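Local coordinates for PILD processed protein (Shewanella oneidensis, PDB 4D40) that probably serves as a subunit of a type IV pilus, the thin bacterial surface filament linked with adhesion, at residues L13-S16 and A17-L20; R5-D8 and A9-Y12; E21-Y24 and S25-G28; R80-T84 and N85-H89. All coordinates share one frame; numbering follows the deposited sequence.

Overall arrangement
Three of the four contacts follow one another along helix 2-27, interaction 3 reaching just past its end. Interaction 2 lies nearer the start and interaction 1 in the middle; the centre of interaction 1 lies about 12 Å from those of interactions 2 and 3, which are about 24 Å apart on opposite sides of the chain's centre. Interaction 4 holds the C-terminal residues; its centre is about 11 Å from that of interaction 2, and the two touch through Q10 OE1 and S88 N (3.0 Å). It also meets interaction 1, L13 CD1 packing on W87 CH2 (3.7 Å). Helix against antiparallel sheet, with a disulfide-closed C-terminal region, is the type IV pilin plan.

Interaction 1. Residues L13-S16 and A17-L20; sequences LVTS and AQAL
V14 and Q18, one helical turn apart, show how a long polar side chain can lie back along its own helix. Q18 leaves its backbone with CG beside the backbone N (chi1 -69°) and runs on extended, which carries the amide back over the preceding turn. Its CG passes 3.2 Å from V14 O, and the amide then crosses the valine obliquely, with NE2 resting 3.5 Å from V14 CG1. That methyl stands anti to the valine's own N (chi1 165°), placing it beside the carbonyl carbon and on the side from which the glutamine comes. The two ends of the amide part company here: NE2 lies by V14, whereas OE1 is turned to T15, 4.0 Å from its CG2. These are packing contacts on the outer surface of the helix.

Beneath them run the i to i+4 backbone hydrogen bonds of the helix, from the N atoms of residues 17-20 to the carbonyls of residues 13-16. Of these, A17 N to L13 O measures 2.9 Å. On the inner side L20 CG settles 3.4 Å from S16 O, an oxygen that also accepts from Q34 NE2. The hydroxyl of S16, by contrast, stays within the helix, OG bonding back to Y12 O.

L13, A17 and L20 turn toward the sheet and pack on side chains that include L57, L72, L74 and Y46. A polar outer face of Q18 and T15, backed by an apolar inner face, is the amphipathic helix packed on an antiparallel sheet that characterises the globular domain of type IV pilins.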
loop_
_atom_site.group_PDB
_atom_site.type_symbol
_atom_site.label_atom_id
_atom_site.label_comp_id
_atom_site.label_asym_id
_atom_site.label_seq_id
_atom_site.Cartn_x
_atom_site.Cartn_y
_atom_site.Cartn_z
ATOM N N LEU A 13 1.168 4.497 0.489
ATOM C CA LEU A 13 0.480 3.492 -0.323
ATOM C C LEU A 13 -0.258 4.185 -1.458
ATOM O O LEU A 13 -0.287 3.680 -2.580
ATOM C CB LEU A 13 -0.493 2.669 0.517
ATOM C CG LEU A 13 0.157 1.759 1.569
ATOM C CD1 LEU A 13 -0.902 1.140 2.458
ATOM C CD2 LEU A 13 0.968 0.682 0.905
ATOM N N VAL A 14 -0.834 5.347 -1.163
ATOM C CA VAL A 14 -1.627 6.070 -2.156
ATOM C C VAL A 14 -0.741 6.606 -3.278
ATOM O O VAL A 14 -1.048 6.404 -4.451
ATOM C CB VAL A 14 -2.432 7.213 -1.496
ATOM C CG1 VAL A 14 -2.973 8.207 -2.533
ATOM C CG2 VAL A 14 -3.577 6.623 -0.693
ATOM N N THR A 15 0.365 7.264 -2.944
ATOM C CA THR A 15 1.218 7.805 -4.000
ATOM C C THR A 15 1.848 6.644 -4.777
ATOM O O THR A 15 2.114 6.758 -5.974
ATOM C CB THR A 15 2.298 8.757 -3.453
ATOM O OG1 THR A 15 3.039 8.115 -2.416
ATOM C CG2 THR A 15 1.657 10.019 -2.905
ATOM N N SER A 16 2.045 5.512 -4.108
ATOM C CA SER A 16 2.541 4.321 -4.791
ATOM C C SER A 16 1.520 3.788 -5.790
ATOM O O SER A 16 1.883 3.413 -6.906
ATOM C CB SER A 16 2.907 3.237 -3.784
ATOM O OG SER A 16 4.014 3.660 -2.994
ATOM N N ALA A 17 0.252 3.768 -5.394
ATOM C CA ALA A 17 -0.814 3.311 -6.282
ATOM C C ALA A 17 -0.942 4.246 -7.481
ATOM O O ALA A 17 -1.263 3.807 -8.591
ATOM C CB ALA A 17 -2.147 3.229 -5.534
ATOM N N GLN A 18 -0.701 5.532 -7.251
ATOM C CA GLN A 18 -0.813 6.531 -8.316
ATOM C C GLN A 18 0.287 6.331 -9.357
ATOM O O GLN A 18 0.071 6.492 -10.563
ATOM C CB GLN A 18 -0.765 7.949 -7.732
ATOM C CG GLN A 18 -2.007 8.283 -6.908
ATOM C CD GLN A 18 -1.894 9.565 -6.130
ATOM O OE1 GLN A 18 -0.834 10.189 -6.076
ATOM N NE2 GLN A 18 -3.005 9.987 -5.530
ATOM N N ALA A 19 1.470 5.958 -8.892
ATOM C CA ALA A 19 2.568 5.666 -9.799
ATOM C C ALA A 19 2.271 4.401 -10.612
ATOM O O ALA A 19 2.589 4.331 -11.801
ATOM C CB ALA A 19 3.863 5.514 -9.026
ATOM N N LEU A 20 1.663 3.409 -9.969
ATOM C CA LEU A 20 1.300 2.174 -10.655
ATOM C C LEU A 20 0.287 2.438 -11.767
ATOM O O LEU A 20 0.367 1.813 -12.820
ATOM C CB LEU A 20 0.751 1.149 -9.661
ATOM C CG LEU A 20 1.798 0.565 -8.702
ATOM C CD1 LEU A 20 1.118 -0.143 -7.547
ATOM C CD2 LEU A 20 2.744 -0.386 -9.435
#

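Interaction 2. Residues R5-D8 and A9-Y12; sequences RRFD and AQQY
R5 O to A9 N, R6 O to Q10 N, F7 O to Q11 N and D8 O to Y12 N form four successive i to i+4 hydrogen bonds, so that the two segments are consecutive turns of one regular alpha-helix, the N-terminal helix of the pilin fold. The third of them, Q11 N to F7 O, measures 2.9 Å.

On this frame Q10 lies between two neighbours of the preceding turn, R6 and F7, and all three side chains point the same way. Extended beyond CG, Q10 brings NE2 alongside the aliphatic part of R6, 3.4 Å from CD. Its other end, OE1, meets the edge of the F7 ring near the ring plane, 3.5 Å from CD1, with ring and amide planes 75° apart. The rotation of the amide is fixed at both ends, NE2 bonding C86 O and OE1 bonding S88 N; R6 NH1 shares C86 O while its NE makes a salt bridge with D67. Y12 reaches the other way, bonding A37 N through its hydroxyl.

On the exposed side D8 and Q11 cross at a slant with their flat groups nearly coplanar, bringing two acceptors, D8 OD1 and Q11 OE1, to 3.5 Å.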
loop_
_atom_site.group_PDB
_atom_site.type_symbol
_atom_site.label_atom_id
_atom_site.label_comp_id
_atom_site.label_asym_id
_atom_site.label_seq_id
_atom_site.Cartn_x
_atom_site.Cartn_y
_atom_site.Cartn_z
ATOM N N ARG A 5 1.689 7.856 12.178
ATOM C CA ARG A 5 2.537 7.000 11.365
ATOM C C ARG A 5 1.718 6.037 10.504
ATOM O O ARG A 5 2.140 5.677 9.406
ATOM C CB ARG A 5 3.509 6.224 12.252
ATOM C CG ARG A 5 4.559 7.109 12.894
ATOM C CD ARG A 5 5.663 6.285 13.500
ATOM N NE ARG A 5 5.201 5.498 14.640
ATOM C CZ ARG A 5 5.405 5.812 15.918
ATOM N NH1 ARG A 5 6.071 6.911 16.254
ATOM N NH2 ARG A 5 4.941 5.015 16.870
ATOM N N ARG A 6 0.559 5.621 11.007
ATOM C CA ARG A 6 -0.374 4.823 10.216
ATOM C C ARG A 6 -0.832 5.637 9.011
ATOM O O ARG A 6 -0.888 5.136 7.888
ATOM C CB ARG A 6 -1.582 4.390 11.057
ATOM C CG ARG A 6 -2.520 3.408 10.343
ATOM C CD ARG A 6 -3.967 3.583 10.788
ATOM N NE ARG A 6 -4.109 3.521 12.234
ATOM C CZ ARG A 6 -5.128 4.031 12.919
ATOM N NH1 ARG A 6 -6.125 4.648 12.296
ATOM N NH2 ARG A 6 -5.152 3.921 14.239
ATOM N N PHE A 7 -1.148 6.905 9.246
ATOM C CA PHE A 7 -1.657 7.752 8.176
ATOM C C PHE A 7 -0.538 8.084 7.186
ATOM O O PHE A 7 -0.784 8.182 5.978
ATOM C CB PHE A 7 -2.285 9.026 8.748
ATOM C CG PHE A 7 -3.560 8.789 9.529
ATOM C CD1 PHE A 7 -4.464 7.802 9.154
ATOM C CD2 PHE A 7 -3.858 9.565 10.635
ATOM C CE1 PHE A 7 -5.627 7.591 9.870
ATOM C CE2 PHE A 7 -5.024 9.358 11.358
ATOM C CZ PHE A 7 -5.910 8.373 10.972
ATOM N N ASP A 8 0.685 8.243 7.690
ATOM C CA ASP A 8 1.858 8.401 6.828
ATOM C C ASP A 8 2.007 7.211 5.887
ATOM O O ASP A 8 2.281 7.370 4.698
ATOM C CB ASP A 8 3.140 8.543 7.652
ATOM C CG ASP A 8 3.272 9.898 8.316
ATOM O OD1 ASP A 8 2.563 10.849 7.916
ATOM O OD2 ASP A 8 4.102 10.005 9.240
ATOM N N ALA A 9 1.849 6.012 6.434
ATOM C CA ALA A 9 1.942 4.794 5.637
ATOM C C ALA A 9 0.843 4.753 4.583
ATOM O O ALA A 9 1.082 4.374 3.434
ATOM C CB ALA A 9 1.868 3.568 6.539
ATOM N N GLN A 10 -0.361 5.156 4.977
ATOM C CA GLN A 10 -1.484 5.212 4.050
ATOM C C GLN A 10 -1.181 6.161 2.898
ATOM O O GLN A 10 -1.440 5.841 1.738
ATOM C CB GLN A 10 -2.760 5.646 4.773
ATOM C CG GLN A 10 -3.353 4.556 5.645
ATOM C CD GLN A 10 -4.505 5.024 6.507
ATOM O OE1 GLN A 10 -5.144 6.044 6.231
ATOM N NE2 GLN A 10 -4.781 4.274 7.568
ATOM N N GLN A 11 -0.620 7.320 3.220
ATOM C CA GLN A 11 -0.301 8.312 2.201
ATOM C C GLN A 11 0.708 7.761 1.209
ATOM O O GLN A 11 0.648 8.066 0.023
ATOM C CB GLN A 11 0.238 9.586 2.845
ATOM C CG GLN A 11 -0.819 10.414 3.544
ATOM C CD GLN A 11 -0.235 11.634 4.232
ATOM O OE1 GLN A 11 0.478 11.518 5.227
ATOM N NE2 GLN A 11 -0.528 12.811 3.694
ATOM N N TYR A 12 1.619 6.925 1.697
ATOM C CA TYR A 12 2.666 6.372 0.850
ATOM C C TYR A 12 2.107 5.277 -0.040
ATOM O O TYR A 12 2.531 5.137 -1.186
ATOM C CB TYR A 12 3.813 5.832 1.698
ATOM C CG TYR A 12 4.980 5.309 0.896
ATOM C CD1 TYR A 12 5.663 6.131 0.020
ATOM C CD2 TYR A 12 5.412 3.997 1.033
ATOM C CE1 TYR A 12 6.734 5.664 -0.711
ATOM C CE2 TYR A 12 6.487 3.523 0.306
ATOM C CZ TYR A 12 7.145 4.363 -0.563
ATOM O OH TYR A 12 8.219 3.904 -1.289
#

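Interaction 3. Residues E21-Y24 and S25-G28; sequences ERHY and SRNG
The Y24 ring carries the backbone of G28 over one face, with G28 C 4.0 Å above the plane near the ring centre and G28 O 3.7 Å from CE2. H23 offers a face to N27 in the same manner: the amide end of the asparagine lies over the middle of the imidazole, the two planes 37° apart. The R26 guanidinium, poorly ordered, folds back until R22 O lies 3.6 Å above one of its faces, toward the rim, and it stands nearly upright to the H23 ring.

The two aromatic rings owe their place to the first torsion, which sets CG anti to the backbone N (chi1 -170° in Y24) and beside the carbonyl carbon, so that each leans toward the turn that follows. That turn is the last of helix 2-27. G28, with phi of +85°, is the first residue beyond it and fills the C' position; at these backbone angles a CB would press on the carbonyl O of N27, which glycine avoids. Its N closes on Y24 O at 2.7 Å, and N27 N bonds H23 O almost in line with the carbonyl.

One turn earlier E21 O is gripped twice by S25, through OG at 2.7 Å and through N at 2.9 Å, from opposite faces of the carbonyl plane. Past the glycine, H23 ND1 is hydrogen-bonded to L29 O and E21 OE2 to Y30 OH.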
loop_
_atom_site.group_PDB
_atom_site.type_symbol
_atom_site.label_atom_id
_atom_site.label_comp_id
_atom_site.label_asym_id
_atom_site.label_seq_id
_atom_site.Cartn_x
_atom_site.Cartn_y
_atom_site.Cartn_z
ATOM N N GLU A 21 -0.644 3.368 -11.549
ATOM C CA GLU A 21 -1.635 3.695 -12.582
ATOM C C GLU A 21 -0.993 4.396 -13.779
ATOM O O GLU A 21 -1.470 4.270 -14.902
ATOM C CB GLU A 21 -2.754 4.584 -12.031
ATOM C CG GLU A 21 -3.929 3.904 -11.331
ATOM C CD GLU A 21 -4.314 2.544 -11.894
ATOM O OE1 GLU A 21 -4.739 2.442 -13.066
ATOM O OE2 GLU A 21 -4.213 1.570 -11.138
ATOM N N ARG A 22 0.080 5.147 -13.542
ATOM C CA ARG A 22 0.777 5.805 -14.638
ATOM C C ARG A 22 1.463 4.756 -15.501
ATOM O O ARG A 22 1.469 4.851 -16.729
ATOM C CB ARG A 22 1.789 6.827 -14.113
ATOM C CG ARG A 22 1.154 8.120 -13.648
ATOM C CD ARG A 22 2.189 9.224 -13.465
ATOM N NE ARG A 22 3.047 8.966 -12.312
ATOM C CZ ARG A 22 2.717 9.239 -11.052
ATOM N NH1 ARG A 22 1.538 9.778 -10.762
ATOM N NH2 ARG A 22 3.568 8.963 -10.075
ATOM N N HIS A 23 2.022 3.741 -14.852
ATOM C CA HIS A 23 2.624 2.635 -15.582
ATOM C C HIS A 23 1.553 1.885 -16.364
ATOM O O HIS A 23 1.738 1.571 -17.538
ATOM C CB HIS A 23 3.341 1.680 -14.632
ATOM C CG HIS A 23 4.126 0.620 -15.338
ATOM N ND1 HIS A 23 3.554 -0.543 -15.805
ATOM C CD2 HIS A 23 5.438 0.553 -15.669
ATOM C CE1 HIS A 23 4.480 -1.287 -16.383
ATOM N NE2 HIS A 23 5.631 -0.642 -16.318
ATOM N N TYR A 24 0.430 1.620 -15.699
ATOM C CA TYR A 24 -0.687 0.912 -16.314
ATOM C C TYR A 24 -1.199 1.668 -17.537
ATOM O O TYR A 24 -1.535 1.062 -18.561
ATOM C CB TYR A 24 -1.819 0.713 -15.297
ATOM C CG TYR A 24 -2.922 -0.215 -15.766
ATOM C CD1 TYR A 24 -3.969 0.251 -16.553
ATOM C CD2 TYR A 24 -2.916 -1.554 -15.415
ATOM C CE1 TYR A 24 -4.978 -0.602 -16.981
ATOM C CE2 TYR A 24 -3.917 -2.410 -15.838
ATOM C CZ TYR A 24 -4.943 -1.932 -16.612
ATOM O OH TYR A 24 -5.940 -2.792 -17.028
ATOM N N SER A 25 -1.247 2.992 -17.442
ATOM C CA SER A 25 -1.795 3.803 -18.522
ATOM C C SER A 25 -0.923 3.756 -19.777
ATOM O O SER A 25 -1.436 3.825 -20.893
ATOM C CB SER A 25 -1.974 5.256 -18.066
ATOM O OG SER A 25 -2.890 5.346 -16.986
ATOM N N ARG A 26 0.389 3.639 -19.596
ATOM C CA ARG A 26 1.311 3.570 -20.729
ATOM C C ARG A 26 1.373 2.168 -21.335
ATOM O O ARG A 26 1.516 2.015 -22.548
ATOM C CB ARG A 26 2.723 3.993 -20.312
ATOM C CG ARG A 26 2.855 5.439 -19.857
ATOM C CD ARG A 26 4.317 5.808 -19.615
ATOM N NE ARG A 26 4.929 5.013 -18.548
ATOM C CZ ARG A 26 5.089 5.418 -17.290
ATOM N NH1 ARG A 26 4.689 6.624 -16.904
ATOM N NH2 ARG A 26 5.661 4.610 -16.406
ATOM N N ASN A 27 1.254 1.151 -20.486
ATOM C CA ASN A 27 1.584 -0.219 -20.879
ATOM C C ASN A 27 0.393 -1.166 -20.975
ATOM O O ASN A 27 0.473 -2.195 -21.646
ATOM C CB ASN A 27 2.597 -0.796 -19.891
ATOM C CG ASN A 27 3.905 -0.035 -19.889
ATOM O OD1 ASN A 27 4.234 0.662 -18.924
ATOM N ND2 ASN A 27 4.663 -0.169 -20.964
ATOM N N GLY A 28 -0.700 -0.828 -20.299
ATOM C CA GLY A 28 -1.892 -1.660 -20.315
ATOM C C GLY A 28 -1.865 -2.768 -19.284
ATOM O O GLY A 28 -2.795 -3.574 -19.217
#

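Interaction 4. Residues R80-T84 and N85-H89; sequences RVPAT and NCWSH
R80 and W87 carry this contact, crossing at about a right angle with the aliphatic part of the arginine laid over the indole. R80 CB sits 3.5 Å above the centroid of the five-membered ring, almost on its normal, a CH-pi contact; CG continues across the fused bond toward CE3. The chain then bends at chi2 (140°, away from the usual staggered values) and runs out to the chain end. There the guanidinium meets the C-terminal carboxylate of H89 side-on: NE makes a salt bridge to OXT at 2.8 Å, and NH2 bonds O at 2.9 Å. Both oxygens lie close to the guanidinium plane, so the pair fixes its rotation, and R80 NH1 is taken by G78 O.

The indole is tethered as well. W87 chi1 of -84° sets the ring across R80, and NE1 donates to V81 O at 2.9 Å, nearly in the ring plane but from above the carbonyl plane rather than along a lone pair.

P82, after a cis peptide bond, bends the chain away from the strand and lays CG 3.7 Å from C86 SG. One water joins the turn's sides, donating to P82 O and accepting from W87 N at 2.8 Å; a second links T84 O with N85 ND2. N85 itself takes a left-handed backbone conformation (phi 72°), turning the chain back toward the helix.

C86 is disulfide-bonded to C69, and V81 pairs with S73 of the neighbouring strand. The disulfide encloses strands 72-75 and 80-81, an arrangement typical of the D-region of type IV pilins.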
loop_
_atom_site.group_PDB
_atom_site.type_symbol
_atom_site.label_atom_id
_atom_site.label_comp_id
_atom_site.label_asym_id
_atom_site.label_seq_id
_atom_site.Cartn_x
_atom_site.Cartn_y
_atom_site.Cartn_z
ATOM N N ARG A 80 -9.541 -0.421 0.281
ATOM C CA ARG A 80 -8.646 -0.200 1.408
ATOM C C ARG A 80 -9.028 -1.099 2.576
ATOM O O ARG A 80 -10.203 -1.218 2.924
ATOM C CB ARG A 80 -8.683 1.271 1.815
ATOM C CG ARG A 80 -8.074 2.197 0.768
ATOM C CD ARG A 80 -8.881 3.480 0.617
ATOM N NE ARG A 80 -8.086 4.593 0.091
ATOM C CZ ARG A 80 -7.765 4.765 -1.189
ATOM N NH1 ARG A 80 -8.148 3.887 -2.110
ATOM N NH2 ARG A 80 -7.050 5.821 -1.549
ATOM N N VAL A 81 -8.021 -1.738 3.161
ATOM C CA VAL A 81 -8.212 -2.677 4.260
ATOM C C VAL A 81 -7.335 -2.248 5.429
ATOM O O VAL A 81 -6.191 -1.857 5.211
ATOM C CB VAL A 81 -7.849 -4.112 3.836
ATOM C CG1 VAL A 81 -7.939 -5.085 5.013
ATOM C CG2 VAL A 81 -8.751 -4.567 2.701
ATOM N N PRO A 82 -7.854 -2.327 6.673
ATOM C CA PRO A 82 -9.219 -2.674 7.094
ATOM C C PRO A 82 -10.281 -1.743 6.512
ATOM O O PRO A 82 -10.043 -0.543 6.393
ATOM C CB PRO A 82 -9.163 -2.543 8.620
ATOM C CG PRO A 82 -7.735 -2.737 8.971
ATOM C CD PRO A 82 -6.948 -2.170 7.826
ATOM N N ALA A 83 -11.433 -2.303 6.151
ATOM C CA ALA A 83 -12.468 -1.564 5.432
ATOM C C ALA A 83 -13.083 -0.441 6.264
ATOM O O ALA A 83 -13.548 0.559 5.714
ATOM C CB ALA A 83 -13.560 -2.521 4.965
ATOM N N THR A 84 -13.093 -0.610 7.583
ATOM C CA THR A 84 -13.699 0.377 8.468
ATOM C C THR A 84 -12.732 0.731 9.598
ATOM O O THR A 84 -11.787 -0.014 9.870
ATOM C CB THR A 84 -15.046 -0.139 9.050
ATOM O OG1 THR A 84 -14.830 -1.340 9.800
ATOM C CG2 THR A 84 -16.048 -0.426 7.929
ATOM N N ASN A 85 -12.948 1.901 10.197
ATOM C CA ASN A 85 -12.242 2.340 11.409
ATOM C C ASN A 85 -10.767 2.734 11.261
ATOM O O ASN A 85 -10.156 3.131 12.249
ATOM C CB ASN A 85 -12.314 1.247 12.484
ATOM C CG ASN A 85 -13.725 0.753 12.733
ATOM O OD1 ASN A 85 -14.685 1.526 12.709
ATOM N ND2 ASN A 85 -13.857 -0.543 12.988
ATOM N N CYS A 86 -10.187 2.648 10.066
ATOM C CA CYS A 86 -8.723 2.741 9.957
ATOM C C CYS A 86 -8.175 3.746 8.961
ATOM O O CYS A 86 -7.221 4.466 9.266
ATOM C CB CYS A 86 -8.167 1.365 9.621
ATOM S SG CYS A 86 -8.235 0.273 11.051
ATOM N N TRP A 87 -8.767 3.785 7.774
ATOM C CA TRP A 87 -8.251 4.604 6.682
ATOM C C TRP A 87 -8.817 6.023 6.689
ATOM O O TRP A 87 -10.002 6.232 6.952
ATOM C CB TRP A 87 -8.558 3.926 5.347
ATOM C CG TRP A 87 -7.544 2.892 4.951
ATOM C CD1 TRP A 87 -7.475 1.597 5.385
ATOM C CD2 TRP A 87 -6.462 3.063 4.026
ATOM N NE1 TRP A 87 -6.413 0.955 4.790
ATOM C CE2 TRP A 87 -5.777 1.831 3.951
ATOM C CE3 TRP A 87 -6.007 4.136 3.255
ATOM C CZ2 TRP A 87 -4.662 1.648 3.140
ATOM C CZ3 TRP A 87 -4.896 3.954 2.454
ATOM C CH2 TRP A 87 -4.238 2.719 2.396
ATOM N N SER A 88 -7.950 6.989 6.398
ATOM C CA SER A 88 -8.334 8.393 6.302
ATOM C C SER A 88 -7.779 9.014 5.025
ATOM O O SER A 88 -7.748 10.239 4.886
ATOM C CB SER A 88 -7.839 9.165 7.529
ATOM O OG SER A 88 -8.587 8.815 8.676
ATOM N N HIS A 89 -7.357 8.158 4.097
ATOM C CA HIS A 89 -6.762 8.584 2.834
ATOM C C HIS A 89 -7.179 7.644 1.714
ATOM O O HIS A 89 -6.892 7.880 0.536
ATOM C CB HIS A 89 -5.235 8.621 2.939
ATOM C CG HIS A 89 -4.725 9.598 3.948
ATOM N ND1 HIS A 89 -4.490 10.924 3.647
ATOM C CD2 HIS A 89 -4.412 9.448 5.257
ATOM C CE1 HIS A 89 -4.051 11.545 4.727
ATOM N NE2 HIS A 89 -3.996 10.672 5.718
ATOM O OXT HIS A 89 -7.810 6.619 1.969
HETATM O O HOH W 1 -10.933 2.102 7.241
HETATM O O HOH W 2 -11.335 -2.085 11.857
#